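Local structure of orotidine-5-phosphate decarboxylase/orotate phosphoribosyltransferase, putative (Ompdcase-oprtase, putative) (Leishmania infantum, 3QW3) at residues 83-88 with 93-98. The protein probably catalyses, through this decarboxylase domain of a bifunctional UMP synthase, the conversion of orotidine 5'-phosphate to UMP and carbon dioxide, the last step of de novo UMP synthesis. Sequence-based numbering, arbitrary orientation.
Sequences AKRGDI and DAYATS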
# COMPACT_ATOMS: atom_id res chain seq x y z
N ALA A 83 -0.29 5.35 5.65
CA ALA A 83 0.11 3.96 5.44
C ALA A 83 -0.06 3.50 3.99
O ALA A 83 0.52 2.48 3.61
CB ALA A 83 -0.69 3.08 6.39
N LYS A 84 -0.83 4.26 3.21
CA LYS A 84 -1.11 3.95 1.80
C LYS A 84 -1.35 2.45 1.57
O LYS A 84 -0.67 1.80 0.78
CB LYS A 84 -0.03 4.53 0.88
CG LYS A 84 0.09 6.07 0.98
CD LYS A 84 1.11 6.64 -0.00
CE LYS A 84 1.21 8.17 0.08
NZ LYS A 84 1.83 8.65 1.36
N ARG A 85 -2.33 1.91 2.29
CA ARG A 85 -2.64 0.49 2.22
C ARG A 85 -3.59 0.18 1.07
O ARG A 85 -4.31 1.04 0.58
CB ARG A 85 -3.24 0.00 3.55
CG ARG A 85 -2.35 0.20 4.78
CD ARG A 85 -1.03 -0.58 4.70
NE ARG A 85 -0.38 -0.75 6.01
CZ ARG A 85 0.84 -0.31 6.33
NH1 ARG A 85 1.57 0.37 5.45
NH2 ARG A 85 1.33 -0.55 7.54
N GLY A 86 -3.58 -1.08 0.63
CA GLY A 86 -4.54 -1.51 -0.37
C GLY A 86 -4.41 -3.00 -0.56
O GLY A 86 -3.37 -3.49 -0.99
N ASP A 87 -5.47 -3.73 -0.21
CA ASP A 87 -5.51 -5.17 -0.39
C ASP A 87 -6.97 -5.57 -0.38
O ASP A 87 -7.83 -4.71 -0.43
CB ASP A 87 -4.74 -5.89 0.73
CG ASP A 87 -4.09 -7.19 0.26
OD1 ASP A 87 -2.87 -7.35 0.46
OD2 ASP A 87 -4.80 -8.04 -0.30
N ILE A 88 -7.27 -6.86 -0.33
CA ILE A 88 -8.67 -7.26 -0.30
C ILE A 88 -9.06 -8.07 0.92
O ILE A 88 -8.20 -8.48 1.70
CB ILE A 88 -9.09 -7.99 -1.60
CG1 ILE A 88 -8.00 -8.96 -2.09
CG2 ILE A 88 -9.42 -6.96 -2.67
CD1 ILE A 88 -7.77 -10.16 -1.21
N ASP A 93 -9.19 -6.00 5.91
CA ASP A 93 -9.83 -5.94 7.24
C ASP A 93 -8.80 -5.84 8.35
O ASP A 93 -8.99 -5.10 9.32
CB ASP A 93 -10.70 -7.18 7.52
CG ASP A 93 -12.01 -7.19 6.75
OD1 ASP A 93 -12.49 -6.12 6.30
OD2 ASP A 93 -12.58 -8.29 6.60
N ALA A 94 -7.70 -6.59 8.22
CA ALA A 94 -6.63 -6.60 9.21
C ALA A 94 -5.90 -5.25 9.27
O ALA A 94 -5.62 -4.75 10.36
CB ALA A 94 -5.64 -7.73 8.94
N TYR A 95 -5.60 -4.67 8.11
CA TYR A 95 -4.99 -3.34 8.06
C TYR A 95 -5.91 -2.31 8.73
O TYR A 95 -5.44 -1.44 9.46
CB TYR A 95 -4.75 -2.90 6.61
CG TYR A 95 -3.52 -3.47 5.92
CD1 TYR A 95 -3.61 -3.94 4.61
CD2 TYR A 95 -2.27 -3.51 6.54
CE1 TYR A 95 -2.50 -4.44 3.94
CE2 TYR A 95 -1.14 -4.02 5.87
CZ TYR A 95 -1.28 -4.48 4.57
OH TYR A 95 -0.19 -4.98 3.89
N ALA A 96 -7.21 -2.42 8.48
CA ALA A 96 -8.20 -1.47 9.01
C ALA A 96 -8.27 -1.59 10.53
O ALA A 96 -8.19 -0.59 11.24
CB ALA A 96 -9.58 -1.68 8.38
N THR A 97 -8.41 -2.82 11.02
CA THR A 97 -8.43 -3.05 12.47
C THR A 97 -7.16 -2.54 13.13
O THR A 97 -7.22 -1.89 14.18
CB THR A 97 -8.69 -4.53 12.80
OG1 THR A 97 -9.94 -4.92 12.24
CG2 THR A 97 -8.73 -4.75 14.31
N SER A 98 -6.01 -2.82 12.52
CA SER A 98 -4.74 -2.35 13.04
C SER A 98 -4.71 -0.82 13.18
O SER A 98 -4.40 -0.30 14.25
CB SER A 98 -3.59 -2.82 12.15
OG SER A 98 -2.37 -2.22 12.56
O HOH W 1 -2.49 -0.65 8.46
O HOH W 2 -0.74 -6.28 1.59
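Arg85 lays the methylene part of its side chain over one face of the Tyr95 ring, a clear case of an arginine using its carbon and its charge for different tasks. The nearest methylene makes a CH-pi contact, with Arg85 CD 3.7 Å from the Tyr95 ring centroid and 15° off the ring normal. With CG beside the backbone N and touching near Tyr95 CG, the bend at chi2 (-62°) carries CD over the ring. Arg85 NE follows at 3.4 Å from Tyr95 CE2, but the guanidinium is inclined 54° to the ring, so no flat stack forms. Asp87 adds its CB at the ring edge, 4.2 Å from Tyr95 CE1.

Two waters complete the join in place of direct hydrogen bonds between the segments. One accepts from Arg85 NE and donates to Tyr95 O; the other, lying in the ring plane, accepts from Tyr95 OH at 2.7 Å and donates to Asp87 OD1. Asp87 OD2 receives Ile88 N at 2.7 Å through its anti lone pair.

Further out, Arg85 NH1 turns back to Ala83 O (3.0 Å), while NH2 forms a salt bridge with Glu56 of the second subunit. Asp87 and Lys84 pair reciprocally with Lys84 and Asp87 of that subunit. Strand 80-85 leads into the family's Asp-X-Lys-X-X-Asp motif (Asp82, Lys84, Asp87), and a sulfate lies about 4 Å from the Asp87 side chain, consistent with a pocket shared between subunits, as in other OMP decarboxylases. The chemistry implies a division of labour: the Arg85 methylenes pack on the Tyr95 ring to join strand and helix 89-102 of this TIM barrel, while the Arg85 charge is probably balanced largely by Glu56 across the dimer interface.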